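Local structure of terminal oxygenase component of carbazole 1,9a-dioxygenase (Nocardioides aromaticivorans, 3GCF) at residues K275-P278 against L284-Y287; N183-T188 against K227-R232. The protein serves as the terminal oxygenase of carbazole 1,9a-dioxygenase, a Rieske non-heme iron enzyme that probably adds dioxygen to carbazole with electrons passed on from a ferredoxin. All blocks are in the same frame, centred on the assembly; numbering follows the deposited sequence.

Contact 1: residues K275-P278 against L284-Y287; sequences KVDP and LIQY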
ATOM      1  N   LYS A 275     -28.389 -19.026  -7.997  1.00 10.60           N
ATOM      2  CA  LYS A 275     -29.821 -18.878  -8.202  1.00 10.87           C
ATOM      3  C   LYS A 275     -30.504 -19.294  -6.896  1.00 10.45           C
ATOM      4  O   LYS A 275     -30.399 -20.443  -6.472  1.00 10.14           O
ATOM      5  CB  LYS A 275     -30.308 -19.765  -9.354  1.00 11.23           C
ATOM      6  CG  LYS A 275     -31.797 -19.612  -9.644  1.00 11.24           C
ATOM      7  CD  LYS A 275     -32.297 -20.587 -10.706  1.00 11.26           C
ATOM      8  CE  LYS A 275     -33.782 -20.358 -10.982  1.00 10.47           C
ATOM      9  NZ  LYS A 275     -34.319 -21.282 -12.021  1.00 12.08           N
ATOM     10  N   VAL A 276     -31.177 -18.343  -6.256  1.00 10.63           N
ATOM     11  CA  VAL A 276     -31.885 -18.593  -5.001  1.00 10.39           C
ATOM     12  C   VAL A 276     -33.355 -18.485  -5.352  1.00 13.57           C
ATOM     13  O   VAL A 276     -33.847 -17.415  -5.733  1.00 11.85           O
ATOM     14  CB  VAL A 276     -31.508 -17.552  -3.938  1.00 10.72           C
ATOM     15  CG1 VAL A 276     -32.036 -17.978  -2.572  1.00  8.40           C
ATOM     16  CG2 VAL A 276     -29.987 -17.397  -3.899  1.00  7.51           C
ATOM     17  N   ASP A 277     -34.053 -19.608  -5.195  1.00 14.54           N
ATOM     18  CA  ASP A 277     -35.451 -19.728  -5.587  1.00 13.09           C
ATOM     19  C   ASP A 277     -36.416 -20.182  -4.482  1.00 13.14           C
ATOM     20  O   ASP A 277     -36.386 -21.336  -4.057  1.00 13.31           O
ATOM     21  CB  ASP A 277     -35.475 -20.726  -6.746  1.00 14.48           C
ATOM     22  CG  ASP A 277     -36.762 -20.726  -7.510  1.00 13.70           C
ATOM     23  OD1 ASP A 277     -37.706 -20.010  -7.120  1.00 13.04           O
ATOM     24  OD2 ASP A 277     -36.813 -21.462  -8.518  1.00 17.30           O
ATOM     25  N   PRO A 278     -37.277 -19.279  -3.992  1.00 13.25           N
ATOM     26  CA  PRO A 278     -37.401 -17.864  -4.361  1.00 12.46           C
ATOM     27  C   PRO A 278     -36.677 -17.016  -3.311  1.00 12.18           C
ATOM     28  O   PRO A 278     -36.425 -17.484  -2.199  1.00 12.99           O
ATOM     29  CB  PRO A 278     -38.907 -17.643  -4.339  1.00 11.29           C
ATOM     30  CG  PRO A 278     -39.326 -18.465  -3.149  1.00 12.57           C
ATOM     31  CD  PRO A 278     -38.484 -19.740  -3.273  1.00 11.46           C
ATOM     32  N   LEU A 284     -40.138 -13.508  -5.992  1.00 12.09           N
ATOM     33  CA  LEU A 284     -38.907 -13.185  -6.704  1.00 12.22           C
ATOM     34  C   LEU A 284     -37.871 -14.297  -6.697  1.00 11.96           C
ATOM     35  O   LEU A 284     -37.901 -15.191  -5.852  1.00 11.96           O
ATOM     36  CB  LEU A 284     -38.260 -11.942  -6.079  1.00 10.56           C
ATOM     37  CG  LEU A 284     -39.041 -10.627  -6.069  1.00 10.46           C
ATOM     38  CD1 LEU A 284     -38.328  -9.621  -5.176  1.00  7.53           C
ATOM     39  CD2 LEU A 284     -39.170 -10.098  -7.490  1.00  6.90           C
ATOM     40  N   ILE A 285     -36.950 -14.221  -7.650  1.00  9.72           N
ATOM     41  CA  ILE A 285     -35.844 -15.157  -7.732  1.00  9.97           C
ATOM     42  C   ILE A 285     -34.586 -14.279  -7.734  1.00  9.95           C
ATOM     43  O   ILE A 285     -34.557 -13.237  -8.390  1.00  9.90           O
ATOM     44  CB  ILE A 285     -35.909 -16.007  -9.018  1.00 10.77           C
ATOM     45  CG1 ILE A 285     -37.052 -17.021  -8.900  1.00 11.23           C
ATOM     46  CG2 ILE A 285     -34.575 -16.732  -9.244  1.00  6.83           C
ATOM     47  CD1 ILE A 285     -37.203 -17.926 -10.114  1.00 10.74           C
ATOM     48  N   GLN A 286     -33.567 -14.683  -6.981  1.00  9.49           N
ATOM     49  CA  GLN A 286     -32.328 -13.912  -6.906  1.00  9.02           C
ATOM     50  C   GLN A 286     -31.149 -14.603  -7.576  1.00  9.09           C
ATOM     51  O   GLN A 286     -30.852 -15.761  -7.301  1.00  8.21           O
ATOM     52  CB  GLN A 286     -31.962 -13.606  -5.446  1.00  9.40           C
ATOM     53  CG  GLN A 286     -30.739 -12.686  -5.297  1.00  7.29           C
ATOM     54  CD  GLN A 286     -30.641 -12.043  -3.913  1.00 11.57           C
ATOM     55  OE1 GLN A 286     -31.648 -11.609  -3.346  1.00  8.93           O
ATOM     56  NE2 GLN A 286     -29.423 -11.960  -3.377  1.00  8.12           N
ATOM     57  N   TYR A 287     -30.477 -13.873  -8.458  1.00  7.94           N
ATOM     58  CA  TYR A 287     -29.318 -14.397  -9.163  1.00  7.56           C
ATOM     59  C   TYR A 287     -28.099 -13.618  -8.694  1.00  7.98           C
ATOM     60  O   TYR A 287     -28.195 -12.429  -8.384  1.00  5.69           O
ATOM     61  CB  TYR A 287     -29.485 -14.212 -10.676  1.00  8.74           C
ATOM     62  CG  TYR A 287     -30.620 -15.009 -11.284  1.00  9.78           C
ATOM     63  CD1 TYR A 287     -30.486 -16.379 -11.532  1.00 11.34           C
ATOM     64  CD2 TYR A 287     -31.834 -14.397 -11.602  1.00 10.74           C
ATOM     65  CE1 TYR A 287     -31.542 -17.124 -12.088  1.00  9.80           C
ATOM     66  CE2 TYR A 287     -32.896 -15.131 -12.157  1.00 11.73           C
ATOM     67  CZ  TYR A 287     -32.740 -16.490 -12.396  1.00 12.20           C
ATOM     68  OH  TYR A 287     -33.784 -17.211 -12.938  1.00 13.22           O
TER

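Contact 2: residues N183-T188 against K227-R232; sequences NGFDTT and KGVLDR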
ATOM      1  N   ASN A 183     -19.650 -18.406  -0.929  1.00 12.56           N
ATOM      2  CA  ASN A 183     -20.379 -17.730   0.140  1.00 11.63           C
ATOM      3  C   ASN A 183     -21.855 -17.684  -0.252  1.00 11.80           C
ATOM      4  O   ASN A 183     -22.742 -17.687   0.601  1.00 12.57           O
ATOM      5  CB  ASN A 183     -19.842 -16.309   0.342  1.00 10.87           C
ATOM      6  CG  ASN A 183     -20.840 -15.398   1.044  1.00 12.08           C
ATOM      7  OD1 ASN A 183     -21.457 -14.538   0.418  1.00 14.92           O
ATOM      8  ND2 ASN A 183     -21.003 -15.585   2.347  1.00 11.63           N
ATOM      9  N   GLY A 184     -22.108 -17.642  -1.556  1.00 10.81           N
ATOM     10  CA  GLY A 184     -23.479 -17.625  -2.036  1.00  8.53           C
ATOM     11  C   GLY A 184     -24.085 -19.015  -1.965  1.00  8.52           C
ATOM     12  O   GLY A 184     -25.222 -19.178  -1.535  1.00  9.06           O
ATOM     13  N   PHE A 185     -23.309 -20.017  -2.368  1.00  7.99           N
ATOM     14  CA  PHE A 185     -23.743 -21.418  -2.391  1.00 10.48           C
ATOM     15  C   PHE A 185     -23.329 -22.147  -1.109  1.00 13.79           C
ATOM     16  O   PHE A 185     -22.667 -23.185  -1.162  1.00 18.57           O
ATOM     17  CB  PHE A 185     -23.107 -22.106  -3.606  1.00  7.48           C
ATOM     18  CG  PHE A 185     -23.720 -23.431  -3.957  1.00  8.07           C
ATOM     19  CD1 PHE A 185     -25.092 -23.551  -4.153  1.00  5.75           C
ATOM     20  CD2 PHE A 185     -22.921 -24.559  -4.112  1.00  7.09           C
ATOM     21  CE1 PHE A 185     -25.658 -24.773  -4.497  1.00  8.23           C
ATOM     22  CE2 PHE A 185     -23.480 -25.788  -4.457  1.00  8.19           C
ATOM     23  CZ  PHE A 185     -24.848 -25.896  -4.650  1.00  7.35           C
ATOM     24  N   ASP A 186     -23.727 -21.604   0.037  1.00 12.99           N
ATOM     25  CA  ASP A 186     -23.379 -22.173   1.337  1.00 11.67           C
ATOM     26  C   ASP A 186     -24.674 -22.235   2.137  1.00 11.64           C
ATOM     27  O   ASP A 186     -25.252 -21.197   2.449  1.00 10.65           O
ATOM     28  CB  ASP A 186     -22.360 -21.257   2.018  1.00 11.51           C
ATOM     29  CG  ASP A 186     -21.851 -21.812   3.327  1.00 13.24           C
ATOM     30  OD1 ASP A 186     -22.675 -22.269   4.145  1.00 13.59           O
ATOM     31  OD2 ASP A 186     -20.622 -21.771   3.544  1.00 16.46           O
ATOM     32  N   THR A 187     -25.123 -23.442   2.479  1.00  9.70           N
ATOM     33  CA  THR A 187     -26.393 -23.602   3.182  1.00 11.87           C
ATOM     34  C   THR A 187     -26.425 -23.401   4.701  1.00 11.15           C
ATOM     35  O   THR A 187     -27.504 -23.410   5.300  1.00  9.34           O
ATOM     36  CB  THR A 187     -27.036 -24.974   2.854  1.00 12.20           C
ATOM     37  OG1 THR A 187     -26.267 -26.022   3.450  1.00 15.29           O
ATOM     38  CG2 THR A 187     -27.078 -25.192   1.345  1.00 10.58           C
ATOM     39  N   THR A 188     -25.269 -23.218   5.331  1.00 10.21           N
ATOM     40  CA  THR A 188     -25.260 -22.992   6.773  1.00 11.25           C
ATOM     41  C   THR A 188     -24.677 -21.631   7.174  1.00 11.33           C
ATOM     42  O   THR A 188     -24.725 -21.256   8.343  1.00 11.10           O
ATOM     43  CB  THR A 188     -24.512 -24.121   7.533  1.00 10.45           C
ATOM     44  OG1 THR A 188     -23.144 -24.181   7.109  1.00 11.44           O
ATOM     45  CG2 THR A 188     -25.183 -25.460   7.272  1.00  6.78           C
ATOM     46  N   LYS A 227     -24.356 -26.163 -16.853  1.00 13.11           N
ATOM     47  CA  LYS A 227     -23.963 -27.172 -15.881  1.00 12.81           C
ATOM     48  C   LYS A 227     -23.899 -26.542 -14.497  1.00 14.11           C
ATOM     49  O   LYS A 227     -23.476 -25.389 -14.349  1.00 14.50           O
ATOM     50  CB  LYS A 227     -22.595 -27.758 -16.234  1.00 12.86           C
ATOM     51  CG  LYS A 227     -22.509 -28.418 -17.604  1.00 12.58           C
ATOM     52  CD  LYS A 227     -21.085 -28.908 -17.869  1.00 14.77           C
ATOM     53  CE  LYS A 227     -20.932 -29.482 -19.277  1.00 18.94           C
ATOM     54  NZ  LYS A 227     -21.827 -30.656 -19.525  1.00 18.63           N
ATOM     55  N   GLY A 228     -24.323 -27.294 -13.486  1.00 12.21           N
ATOM     56  CA  GLY A 228     -24.293 -26.776 -12.136  1.00 11.63           C
ATOM     57  C   GLY A 228     -24.712 -27.778 -11.080  1.00 12.98           C
ATOM     58  O   GLY A 228     -24.943 -28.951 -11.367  1.00 13.48           O
ATOM     59  N   VAL A 229     -24.811 -27.299  -9.844  1.00 13.08           N
ATOM     60  CA  VAL A 229     -25.205 -28.128  -8.721  1.00 12.09           C
ATOM     61  C   VAL A 229     -26.445 -27.511  -8.075  1.00 12.69           C
ATOM     62  O   VAL A 229     -26.510 -26.302  -7.867  1.00 11.68           O
ATOM     63  CB  VAL A 229     -24.070 -28.217  -7.686  1.00 10.86           C
ATOM     64  CG1 VAL A 229     -24.410 -29.258  -6.636  1.00  8.57           C
ATOM     65  CG2 VAL A 229     -22.759 -28.554  -8.383  1.00  8.25           C
ATOM     66  N   LEU A 230     -27.430 -28.348  -7.765  1.00 12.90           N
ATOM     67  CA  LEU A 230     -28.664 -27.872  -7.161  1.00 13.48           C
ATOM     68  C   LEU A 230     -28.923 -28.478  -5.787  1.00 14.19           C
ATOM     69  O   LEU A 230     -28.839 -29.698  -5.609  1.00 14.11           O
ATOM     70  CB  LEU A 230     -29.838 -28.184  -8.092  1.00 14.93           C
ATOM     71  CG  LEU A 230     -31.285 -27.788  -7.757  1.00 17.08           C
ATOM     72  CD1 LEU A 230     -31.821 -28.644  -6.641  1.00 19.59           C
ATOM     73  CD2 LEU A 230     -31.349 -26.332  -7.396  1.00 17.37           C
ATOM     74  N   ASP A 231     -29.230 -27.615  -4.819  1.00 13.79           N
ATOM     75  CA  ASP A 231     -29.546 -28.048  -3.458  1.00 12.79           C
ATOM     76  C   ASP A 231     -31.072 -28.004  -3.311  1.00 13.07           C
ATOM     77  O   ASP A 231     -31.682 -26.945  -3.450  1.00  9.69           O
ATOM     78  CB  ASP A 231     -28.931 -27.107  -2.409  1.00 11.54           C
ATOM     79  CG  ASP A 231     -27.419 -27.199  -2.331  1.00 13.28           C
ATOM     80  OD1 ASP A 231     -26.819 -28.090  -2.973  1.00 11.45           O
ATOM     81  OD2 ASP A 231     -26.827 -26.366  -1.608  1.00 13.41           O
ATOM     82  N   ARG A 232     -31.688 -29.149  -3.040  1.00 14.36           N
ATOM     83  CA  ARG A 232     -33.140 -29.202  -2.873  1.00 15.20           C
ATOM     84  C   ARG A 232     -33.485 -28.926  -1.411  1.00 14.13           C
ATOM     85  O   ARG A 232     -33.921 -29.817  -0.680  1.00 14.99           O
ATOM     86  CB  ARG A 232     -33.663 -30.577  -3.297  1.00 17.41           C
ATOM     87  CG  ARG A 232     -33.483 -30.866  -4.777  1.00 20.92           C
ATOM     88  CD  ARG A 232     -34.383 -32.010  -5.226  1.00 25.71           C
ATOM     89  NE  ARG A 232     -34.873 -31.789  -6.584  1.00 29.29           N
ATOM     90  CZ  ARG A 232     -34.208 -32.121  -7.682  1.00 30.53           C
ATOM     91  NH1 ARG A 232     -33.020 -32.702  -7.580  1.00 30.39           N
ATOM     92  NH2 ARG A 232     -34.718 -31.852  -8.879  1.00 30.58           N
TER

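Contact 1: residues K275-P278 against L284-Y287
V276 and Q286 exchange two backbone hydrogen bonds across adjacent antiparallel strands. V276 N gives to Q286 O at 2.8 Å, and Q286 N gives back to V276 O at 3.0 Å. Both donors lie in the plane of the carbonyl they meet, and both bonds are close to straight, with angles of 168° and 169° at the hydrogen. K275 and Y287 form the next, non-hydrogen-bonded pair. Here K275 CA adds a CA-H...O contact to Q286 O.

The side-chain contacts fall on both faces. On the face of K275 and Y287 the two side chains run side by side. K275 CG lies anti to the backbone N (chi1 -178°) and the chain stays extended, which lays its methylenes along the tyrosine ring. K275 CG comes to 3.5 Å from Y287 CE1, obliquely to the ring. The polar ends bond elsewhere, K275 NZ to P157 O and Y287 OH to Q305 OE1. I285 CG2 reaches K275 CG at 4.0 Å, while its other branch brings CG1 into van der Waals contact with D277 OD1, at 3.5 Å. An alanine in place of I285 would probably open a gap beside the D277 carboxylate and leave the K275 methylenes less covered. On the other face V276 CB packs against Q286 CB, 4.2 Å apart.

At the turn end, P278, after a cis peptide bond, sets its CB near L284 O. Strands 273-277 and 285-292 make a beta hairpin in the antiparallel sheet of the catalytic domain, and the side chain of Q286 lies about 8 Å from the iron(II) ion.

Contact 2: residues N183-T188 against K227-R232
F185 meets D231 and V229 with the far end of its ring. A chi1 of -165° swings the phenyl group out opposite its own N, which carries it to strand 228-231. F185 CZ lies 3.4 Å from D231 OD1 and 3.9 Å from V229 CB. The ring also has V229 O near CZ, at 3.6 Å. F185 and D231 reach out to meet each other, with the ring and carboxylate planes tilted by 26°. The oxygens approach the ring obliquely. The other carboxylate oxygen, D231 OD2, sits 3.5 Å from F185 CE1 and 3.2 Å from T187 CG2. This is the tight part: one carboxylate set against CE1 and CZ of F185 and the methyl of T187. T187 OG1 hydrogen-bonds to F210 O, and the methyl faces D231.

The backbones stay well separated, with 8.6 Å between T187 CA and D231 CA, and no hydrogen bond crosses. The loose side is at D186, which points away from the strand. Its OD1 accepts from T188 N at 3.0 Å, closing an Asx turn. Its OD2 bonds to NE2 of H99, a cluster ligand, of a neighbouring subunit, and its O to the iron ligand H189. No wet side is evident, since all four touching residues are buried. C365 of helix 364-376 packs on both F185 and D231.

Between these two segments only van der Waals contacts act, and they surround a buried carboxylate. Such surroundings would probably raise the cost of charge on D231.

Overall arrangement
Contact 1 and contact 2 reach the same antiparallel sheet of the catalytic domain, with centres 12 Å apart and no touch between them. Contact 1 lies within the sheet, joining two neighbouring strands of a hairpin, and is only partly buried. Contact 2 is fully buried and sets the chain leaving helix 177-184 against another strand, 228-231. Strand 265-269 stands between strands 228-231 and 273-277 in the sheet order. Their chemistry follows their place: backbone hydrogen bonds carry the first, packing without a hydrogen bond between its segments the second. Both come near the iron site, Q286 from the hairpin and T187 close to the ligand H189.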